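Local coordinates for protein D-galactonate dehydratase family member SEN1436 (Salmonella enterica subsp. enterica serovar Enteritidis, PDB 3TW9) that dehydrates D-gluconate to 2-dehydro-3-deoxy-D-gluconate with low activity in vitro, using one magnesium ion per subunit, and probably plays no significant part in gluconate breakdown in vivo, at residues R289-V303 with R315-I327. Sequence-based numbering, arbitrary orientation.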
loop_
_atom_site.group_PDB
_atom_site.type_symbol
_atom_site.label_atom_id
_atom_site.label_comp_id
_atom_site.label_asym_id
_atom_site.label_seq_id
_atom_site.Cartn_x
_atom_site.Cartn_y
_atom_site.Cartn_z
ATOM N N ARG C 289 9.485 -5.848 -23.698
ATOM C CA ARG C 289 10.033 -6.659 -22.585
ATOM C C ARG C 289 10.324 -8.135 -22.913
ATOM O O ARG C 289 10.944 -8.848 -22.116
ATOM C CB ARG C 289 9.150 -6.511 -21.335
ATOM C CG ARG C 289 8.986 -5.076 -20.860
ATOM C CD ARG C 289 10.218 -4.579 -20.140
ATOM N NE ARG C 289 10.156 -4.903 -18.734
ATOM C CZ ARG C 289 10.966 -4.365 -17.818
ATOM N NH1 ARG C 289 11.958 -3.585 -18.196
ATOM N NH2 ARG C 289 10.805 -4.657 -16.527
ATOM N N GLN C 290 9.889 -8.574 -24.099
ATOM C CA GLN C 290 10.301 -9.859 -24.672
ATOM C C GLN C 290 11.720 -9.802 -25.238
ATOM O O GLN C 290 12.338 -10.845 -25.471
ATOM C CB GLN C 290 9.362 -10.266 -25.796
ATOM C CG GLN C 290 7.986 -10.643 -25.315
ATOM C CD GLN C 290 6.967 -10.830 -26.460
ATOM O OE1 GLN C 290 7.149 -10.365 -27.608
ATOM N NE2 GLN C 290 5.874 -11.500 -26.137
ATOM N N GLN C 291 12.217 -8.593 -25.469
ATOM C CA GLN C 291 13.453 -8.422 -26.210
ATOM C C GLN C 291 14.584 -7.695 -25.480
ATOM O O GLN C 291 15.735 -8.056 -25.664
ATOM C CB GLN C 291 13.185 -7.738 -27.540
ATOM C CG GLN C 291 12.279 -8.554 -28.442
ATOM C CD GLN C 291 12.211 -8.014 -29.849
ATOM O OE1 GLN C 291 13.193 -7.455 -30.359
ATOM N NE2 GLN C 291 11.035 -8.158 -30.489
ATOM N N SER C 292 14.268 -6.652 -24.708
ATOM C CA SER C 292 15.314 -5.828 -24.088
ATOM C C SER C 292 15.383 -5.916 -22.563
ATOM O O SER C 292 14.372 -6.099 -21.883
ATOM C CB SER C 292 15.194 -4.349 -24.524
ATOM O OG SER C 292 16.281 -3.558 -23.990
ATOM N N SER C 293 16.598 -5.762 -22.051
ATOM C CA SER C 293 16.882 -5.815 -20.626
ATOM C C SER C 293 17.424 -4.479 -20.149
ATOM O O SER C 293 17.879 -4.387 -19.019
ATOM C CB SER C 293 17.902 -6.909 -20.313
ATOM O OG SER C 293 19.049 -6.766 -21.117
ATOM N N THR C 294 17.370 -3.459 -21.005
ATOM C CA THR C 294 17.641 -2.068 -20.541
ATOM C C THR C 294 16.545 -1.676 -19.549
ATOM O O THR C 294 15.379 -1.855 -19.870
ATOM C CB THR C 294 17.643 -1.097 -21.731
ATOM O OG1 THR C 294 18.792 -1.382 -22.546
ATOM C CG2 THR C 294 17.678 0.340 -21.262
ATOM N N PRO C 295 16.898 -1.159 -18.333
ATOM C CA PRO C 295 15.850 -0.825 -17.368
ATOM C C PRO C 295 14.969 0.288 -17.909
ATOM O O PRO C 295 15.442 1.165 -18.635
ATOM C CB PRO C 295 16.622 -0.305 -16.142
ATOM C CG PRO C 295 18.022 -0.878 -16.345
ATOM C CD PRO C 295 18.239 -0.844 -17.806
ATOM N N ILE C 296 13.677 0.188 -17.613
ATOM C CA ILE C 296 12.690 1.075 -18.226
ATOM C C ILE C 296 11.955 1.820 -17.152
ATOM O O ILE C 296 11.538 1.212 -16.172
ATOM C CB ILE C 296 11.625 0.266 -19.017
ATOM C CG1 ILE C 296 12.231 -0.456 -20.221
ATOM C CG2 ILE C 296 10.437 1.165 -19.459
ATOM C CD1 ILE C 296 12.975 0.458 -21.255
ATOM N N SER C 297 11.783 3.123 -17.334
ATOM C CA SER C 297 10.844 3.879 -16.516
ATOM C C SER C 297 9.728 4.509 -17.384
ATOM O O SER C 297 9.917 4.841 -18.575
ATOM C CB SER C 297 11.551 4.951 -15.677
ATOM O OG SER C 297 11.957 6.013 -16.506
ATOM N N MET C 298 8.572 4.682 -16.748
ATOM C CA MET C 298 7.388 5.163 -17.433
ATOM C C MET C 298 6.605 5.947 -16.425
ATOM O O MET C 298 6.539 5.584 -15.250
ATOM C CB MET C 298 6.494 3.976 -17.878
ATOM C CG MET C 298 6.831 3.348 -19.206
ATOM S SD MET C 298 6.676 4.433 -20.645
ATOM C CE MET C 298 4.890 4.798 -20.595
ATOM N N GLY C 299 5.942 6.999 -16.890
ATOM C CA GLY C 299 4.766 7.395 -16.157
ATOM C C GLY C 299 4.561 8.813 -15.685
ATOM O O GLY C 299 3.556 9.089 -15.023
ATOM N N GLU C 300 5.455 9.740 -16.016
ATOM C CA GLU C 300 5.200 11.115 -15.568
ATOM C C GLU C 300 3.865 11.677 -16.132
ATOM O O GLU C 300 3.261 12.537 -15.511
ATOM C CB GLU C 300 6.367 12.033 -15.901
ATOM C CG GLU C 300 6.579 12.229 -17.362
ATOM C CD GLU C 300 7.809 13.062 -17.690
ATOM O OE1 GLU C 300 8.889 12.869 -17.079
ATOM O OE2 GLU C 300 7.687 13.902 -18.597
ATOM N N LEU C 301 3.414 11.140 -17.260
ATOM C CA LEU C 301 2.133 11.521 -17.854
ATOM C C LEU C 301 0.907 10.812 -17.279
ATOM O O LEU C 301 -0.227 11.174 -17.607
ATOM C CB LEU C 301 2.177 11.291 -19.350
ATOM C CG LEU C 301 2.819 12.433 -20.137
ATOM C CD1 LEU C 301 3.155 11.990 -21.549
ATOM C CD2 LEU C 301 1.906 13.694 -20.116
ATOM N N PHE C 302 1.102 9.816 -16.426
ATOM C CA PHE C 302 -0.038 9.016 -15.944
ATOM C C PHE C 302 -1.026 9.731 -15.022
ATOM O O PHE C 302 -0.650 10.479 -14.126
ATOM C CB PHE C 302 0.409 7.726 -15.236
ATOM C CG PHE C 302 1.128 6.718 -16.123
ATOM C CD1 PHE C 302 1.136 6.835 -17.502
ATOM C CD2 PHE C 302 1.771 5.616 -15.543
ATOM C CE1 PHE C 302 1.792 5.876 -18.314
ATOM C CE2 PHE C 302 2.447 4.660 -16.340
ATOM C CZ PHE C 302 2.434 4.794 -17.744
ATOM N N VAL C 303 -2.310 9.472 -15.267
ATOM C CA VAL C 303 -3.431 10.039 -14.497
ATOM C C VAL C 303 -4.514 8.991 -14.214
ATOM O O VAL C 303 -5.560 9.321 -13.643
ATOM C CB VAL C 303 -4.111 11.209 -15.294
ATOM C CG1 VAL C 303 -3.179 12.437 -15.369
ATOM C CG2 VAL C 303 -4.462 10.763 -16.711
ATOM N N ARG C 315 4.960 -6.549 -14.645
ATOM C CA ARG C 315 6.401 -6.225 -14.478
ATOM C C ARG C 315 7.029 -5.742 -15.797
ATOM O O ARG C 315 8.102 -6.201 -16.222
ATOM C CB ARG C 315 7.129 -7.407 -13.808
ATOM C CG ARG C 315 6.674 -7.552 -12.325
ATOM C CD ARG C 315 6.873 -8.939 -11.715
ATOM N NE ARG C 315 6.049 -9.942 -12.383
ATOM C CZ ARG C 315 4.715 -10.015 -12.316
ATOM N NH1 ARG C 315 3.993 -9.187 -11.563
ATOM N NH2 ARG C 315 4.088 -10.947 -13.013
ATOM N N LEU C 316 6.333 -4.818 -16.458
ATOM C CA LEU C 316 6.752 -4.335 -17.793
ATOM C C LEU C 316 7.593 -3.072 -17.708
ATOM O O LEU C 316 8.064 -2.544 -18.717
ATOM C CB LEU C 316 5.516 -4.069 -18.664
ATOM C CG LEU C 316 4.679 -5.303 -19.022
ATOM C CD1 LEU C 316 3.475 -4.859 -19.823
ATOM C CD2 LEU C 316 5.495 -6.328 -19.821
ATOM N N ILE C 317 7.755 -2.571 -16.488
ATOM C CA ILE C 317 8.657 -1.454 -16.208
ATOM C C ILE C 317 9.417 -1.762 -14.919
ATOM O O ILE C 317 8.999 -2.618 -14.148
ATOM C CB ILE C 317 7.908 -0.096 -16.007
ATOM C CG1 ILE C 317 6.928 -0.180 -14.844
ATOM C CG2 ILE C 317 7.171 0.324 -17.270
ATOM C CD1 ILE C 317 6.214 1.153 -14.504
ATOM N N ASP C 318 10.502 -1.016 -14.696
ATOM C CA ASP C 318 11.343 -1.174 -13.523
ATOM C C ASP C 318 11.283 0.048 -12.581
ATOM O O ASP C 318 11.623 -0.064 -11.414
ATOM C CB ASP C 318 12.766 -1.332 -14.012
ATOM C CG ASP C 318 12.892 -2.461 -14.983
ATOM O OD1 ASP C 318 12.611 -3.616 -14.542
ATOM O OD2 ASP C 318 13.201 -2.181 -16.145
ATOM N N TYR C 319 10.815 1.179 -13.094
ATOM C CA TYR C 319 10.620 2.405 -12.309
ATOM C C TYR C 319 9.311 3.076 -12.672
ATOM O O TYR C 319 9.007 3.232 -13.861
ATOM C CB TYR C 319 11.762 3.435 -12.535
ATOM C CG TYR C 319 13.086 2.908 -12.170
ATOM C CD1 TYR C 319 13.595 3.126 -10.868
ATOM C CD2 TYR C 319 13.876 2.205 -13.104
ATOM C CE1 TYR C 319 14.838 2.644 -10.520
ATOM C CE2 TYR C 319 15.132 1.702 -12.737
ATOM C CZ TYR C 319 15.594 1.936 -11.448
ATOM O OH TYR C 319 16.834 1.456 -11.070
ATOM N N ILE C 320 8.591 3.537 -11.650
ATOM C CA ILE C 320 7.367 4.353 -11.856
ATOM C C ILE C 320 7.666 5.866 -11.655
ATOM O O ILE C 320 8.281 6.234 -10.673
ATOM C CB ILE C 320 6.176 3.798 -11.002
ATOM C CG1 ILE C 320 4.819 4.458 -11.346
ATOM C CG2 ILE C 320 6.442 3.752 -9.504
ATOM C CD1 ILE C 320 4.341 4.181 -12.770
ATOM N N ARG C 321 7.221 6.688 -12.604
ATOM C CA ARG C 321 7.673 8.085 -12.754
ATOM C C ARG C 321 6.586 9.104 -12.503
ATOM O O ARG C 321 6.735 10.243 -12.917
ATOM C CB ARG C 321 8.215 8.290 -14.185
ATOM C CG ARG C 321 9.535 7.532 -14.526
ATOM C CD ARG C 321 10.740 8.316 -14.007
ATOM N NE ARG C 321 10.882 9.605 -14.687
ATOM C CZ ARG C 321 11.219 10.780 -14.126
ATOM N NH1 ARG C 321 11.413 10.918 -12.810
ATOM N NH2 ARG C 321 11.354 11.843 -14.922
ATOM N N CYS C 322 5.492 8.725 -11.842
ATOM C CA CYS C 322 4.335 9.648 -11.773
ATOM C C CYS C 322 4.692 10.955 -11.090
ATOM O O CYS C 322 5.571 11.022 -10.210
ATOM C CB CYS C 322 3.137 9.009 -11.072
ATOM S SG CYS C 322 2.596 7.505 -11.939
ATOM N N HIS C 323 4.035 11.983 -11.579
ATOM C CA HIS C 323 4.023 13.292 -10.958
ATOM C C HIS C 323 2.992 13.183 -9.840
ATOM O O HIS C 323 1.795 13.044 -10.111
ATOM C CB HIS C 323 3.664 14.338 -12.065
ATOM C CG HIS C 323 3.917 15.761 -11.670
ATOM N ND1 HIS C 323 4.954 16.494 -12.202
ATOM C CD2 HIS C 323 3.258 16.597 -10.835
ATOM C CE1 HIS C 323 4.929 17.719 -11.705
ATOM N NE2 HIS C 323 3.912 17.810 -10.868
ATOM N N VAL C 324 3.454 13.215 -8.581
ATOM C CA VAL C 324 2.615 12.873 -7.414
ATOM C C VAL C 324 1.288 13.641 -7.332
ATOM O O VAL C 324 0.194 13.026 -7.081
ATOM C CB VAL C 324 3.408 12.970 -6.080
ATOM C CG1 VAL C 324 2.480 12.796 -4.876
ATOM C CG2 VAL C 324 4.506 11.896 -6.062
ATOM N N SER C 325 1.363 14.956 -7.563
ATOM C CA SER C 325 0.134 15.748 -7.516
ATOM C C SER C 325 -0.836 15.381 -8.642
ATOM O O SER C 325 -2.052 15.489 -8.473
ATOM C CB SER C 325 0.401 17.249 -7.527
ATOM O OG SER C 325 0.995 17.651 -8.757
ATOM N N THR C 326 -0.280 14.921 -9.757
ATOM C CA THR C 326 -1.038 14.625 -10.974
ATOM C C THR C 326 -1.729 13.215 -10.922
ATOM O O THR C 326 -2.563 12.913 -11.753
ATOM C CB THR C 326 -0.143 14.915 -12.221
ATOM O OG1 THR C 326 0.337 16.275 -12.122
ATOM C CG2 THR C 326 -0.910 14.791 -13.522
ATOM N N ILE C 327 -1.384 12.404 -9.924
ATOM C CA ILE C 327 -2.151 11.186 -9.603
ATOM C C ILE C 327 -2.970 11.362 -8.316
ATOM O O ILE C 327 -3.565 10.414 -7.822
ATOM C CB ILE C 327 -1.263 9.909 -9.553
ATOM C CG1 ILE C 327 -0.160 10.026 -8.485
ATOM C CG2 ILE C 327 -0.673 9.636 -10.946
ATOM C CD1 ILE C 327 0.567 8.731 -8.193
HETATM O O HOH W 1 1.720 11.564 -13.259
#
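Neighbouring parallel strands of the enolase-superfamily barrel, 296-298 and 319-320, meet here as the two ends of a beta-alpha-beta crossover through helix 305-313, with Ser297 beside Tyr319 and Met298 beside Ile320. Ile296 O receives both Asp318 N (2.9 Å) and Tyr319 N, Tyr319 O accepts from Met298 N, and Met298 O takes Arg321 N. At the N-terminal ends of the strands Arg289 reaches across from helix 285-291, its chain bent at chi2 and chi3 (-76° and -88°). Its guanidinium grips Asp318 end-on, NH1 to OD2 at 2.8 Å and NH2 to OD1 at 2.9 Å, the two planes turned 49° apart. NH2 also donates to Arg315 O, and Leu316 O lies over one guanidinium face. Asp318 OD2 spends its anti lone pair on Ile296 N (2.8 Å). On the face carrying Met298 and Ile320, Ile317 CG2 packs on Met298 CG at 3.6 Å, and Ile320 CD1 meets the Phe302 ring obliquely. Just beyond the strand ends sit Glu300, which binds magnesium and substrate, and Arg321, a substrate-binding residue. Arg321 lays CG against Ser297 CB, then runs alongside Glu300, NH2 standing 3.4 Å from OE1 in a long salt bridge; NH2 also pairs with Glu274 and Glu377. One water accepts from His323 N (2.9 Å) and lies within hydrogen-bonding distance of Glu300 O and Phe302 O, tying the type I turn 299-302 to the loop after strand 319-320. One end is thus clamped by charge; at the other, Arg321 probably tempers the negative charge around the magnesium ligands Glu274 and Glu300 and helps orient their carboxylates.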